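Local coordinates for RNA-binding protein 12 (Homo sapiens, PDB 2EK1), which probably binds RNA through an RNA recognition motif, the domain seen here as a dimer, at residues F25-I29 and D30-D34. Numbering follows the deposited sequence.
Sequences FTVSI and DEILD
Ser28 and Glu31 close the N-terminus of helix 29-35 as a capping box, a textbook remedy for the amides that a first helical turn leaves without carbonyl partners. Ser28 OG lies between its own backbone N and carbonyl carbon (chi1 68°), from where it accepts from Glu31 N at 3.0 Å in an almost straight bond. The glutamate answers in the reverse direction: its chain, extended beyond CG, runs back so that OE2 takes Ser28 N at 3.1 Å, from above the carboxylate plane and with a more bent geometry (135°). Replacing Glu31 by an alanine removes the carboxylate and would probably leave Ser28 N without this acceptor and the residues ahead of the helix freer to move. The backbone then takes over, with Ile32 N bound to Ser28 O and Leu33 N to Ile29 O at 2.9 Å.

The inner side is apolar and well packed: Val27 CG2 meets Ile32 CG1 at 3.8 Å, the two side chains crossing at about a right angle, and Ile29 is buried. The outer side is looser and wetter: a water bonded to Thr26 OG1 also lies beside Glu31 OE2, though so close that this second link is doubtful, and Asp30 is exposed.

The cap thus joins the loop after strand 16-21 to the first helix of the RRM fold; Ile32 packs on Met23 and Val46 and Leu33 on Val41, all in loops, while Ile29 touches Val46 and, on strand 47-50 of the second subunit, Tyr50.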
loop_
_atom_site.group_PDB
_atom_site.type_symbol
_atom_site.label_atom_id
_atom_site.label_comp_id
_atom_site.label_asym_id
_atom_site.label_seq_id
_atom_site.Cartn_x
_atom_site.Cartn_y
_atom_site.Cartn_z
ATOM N N PHE A 25 -13.513 -0.728 7.804
ATOM C CA PHE A 25 -13.200 0.601 7.354
ATOM C C PHE A 25 -12.655 1.514 8.470
ATOM O O PHE A 25 -12.099 2.506 8.167
ATOM C CB PHE A 25 -14.450 1.301 6.806
ATOM C CG PHE A 25 -15.226 2.088 7.895
ATOM C CD1 PHE A 25 -16.341 1.517 8.515
ATOM C CD2 PHE A 25 -14.835 3.418 8.254
ATOM C CE1 PHE A 25 -17.076 2.240 9.462
ATOM C CE2 PHE A 25 -15.555 4.164 9.209
ATOM C CZ PHE A 25 -16.690 3.579 9.821
ATOM N N THR A 26 -12.876 1.199 9.740
ATOM C CA THR A 26 -12.369 1.986 10.886
ATOM C C THR A 26 -10.968 1.555 11.347
ATOM O O THR A 26 -10.444 2.090 12.312
ATOM C CB THR A 26 -13.253 1.813 12.151
ATOM O OG1 THR A 26 -13.155 0.455 12.628
ATOM C CG2 THR A 26 -14.686 2.136 11.822
ATOM N N VAL A 27 -10.372 0.566 10.685
ATOM C CA VAL A 27 -9.101 0.082 11.126
ATOM C C VAL A 27 -8.010 1.207 11.252
ATOM O O VAL A 27 -8.002 2.180 10.499
ATOM C CB VAL A 27 -8.593 -1.090 10.196
ATOM C CG1 VAL A 27 -8.142 -0.566 8.862
ATOM C CG2 VAL A 27 -7.473 -1.876 10.859
ATOM N N SER A 28 -7.094 1.054 12.194
ATOM C CA SER A 28 -6.029 2.013 12.312
ATOM C C SER A 28 -4.708 1.308 12.098
ATOM O O SER A 28 -4.642 0.097 12.236
ATOM C CB SER A 28 -6.059 2.559 13.735
ATOM O OG SER A 28 -5.687 1.492 14.598
ATOM N N ILE A 29 -3.640 2.069 11.837
ATOM C CA ILE A 29 -2.328 1.491 11.746
ATOM C C ILE A 29 -2.035 0.715 13.063
ATOM O O ILE A 29 -1.531 -0.401 13.006
ATOM C CB ILE A 29 -1.304 2.560 11.611
ATOM C CG1 ILE A 29 -1.750 3.420 10.402
ATOM C CG2 ILE A 29 0.144 1.991 11.492
ATOM C CD1 ILE A 29 -1.845 2.652 9.092
ATOM N N ASP A 30 -2.413 1.249 14.221
ATOM C CA ASP A 30 -2.125 0.506 15.473
ATOM C C ASP A 30 -2.790 -0.879 15.529
ATOM O O ASP A 30 -2.157 -1.830 15.917
ATOM C CB ASP A 30 -2.517 1.352 16.682
ATOM C CG ASP A 30 -1.535 2.471 16.905
ATOM O OD1 ASP A 30 -0.314 2.183 16.900
ATOM O OD2 ASP A 30 -1.966 3.630 17.062
ATOM N N GLU A 31 -4.062 -0.949 15.160
ATOM C CA GLU A 31 -4.803 -2.203 15.119
ATOM C C GLU A 31 -4.165 -3.196 14.182
ATOM O O GLU A 31 -4.218 -4.422 14.458
ATOM C CB GLU A 31 -6.275 -1.969 14.733
ATOM C CG GLU A 31 -7.055 -1.204 15.835
ATOM C CD GLU A 31 -8.451 -0.731 15.386
ATOM O OE1 GLU A 31 -9.280 -0.430 16.283
ATOM O OE2 GLU A 31 -8.727 -0.626 14.169
ATOM N N ILE A 32 -3.540 -2.697 13.093
ATOM C CA ILE A 32 -2.870 -3.594 12.181
ATOM C C ILE A 32 -1.628 -4.111 12.830
ATOM O O ILE A 32 -1.288 -5.339 12.746
ATOM C CB ILE A 32 -2.544 -2.884 10.817
ATOM C CG1 ILE A 32 -3.863 -2.685 10.005
ATOM C CG2 ILE A 32 -1.654 -3.758 9.986
ATOM C CD1 ILE A 32 -3.736 -1.804 8.824
ATOM N N LEU A 33 -0.886 -3.191 13.449
ATOM C CA LEU A 33 0.330 -3.566 14.147
ATOM C C LEU A 33 -0.074 -4.512 15.285
ATOM O O LEU A 33 0.490 -5.504 15.418
ATOM C CB LEU A 33 1.146 -2.305 14.668
ATOM C CG LEU A 33 1.719 -1.467 13.461
ATOM C CD1 LEU A 33 2.791 -0.447 13.974
ATOM C CD2 LEU A 33 2.391 -2.262 12.463
ATOM N N ASP A 34 -1.088 -4.222 16.068
ATOM C CA ASP A 34 -1.512 -5.159 17.127
ATOM C C ASP A 34 -1.861 -6.526 16.511
ATOM O O ASP A 34 -1.412 -7.527 16.999
ATOM C CB ASP A 34 -2.738 -4.641 17.881
ATOM C CG ASP A 34 -2.430 -3.466 18.821
ATOM O OD1 ASP A 34 -1.240 -3.048 18.923
ATOM O OD2 ASP A 34 -3.414 -2.939 19.438
HETATM O O HOH W 1 -11.042 -1.047 13.593
#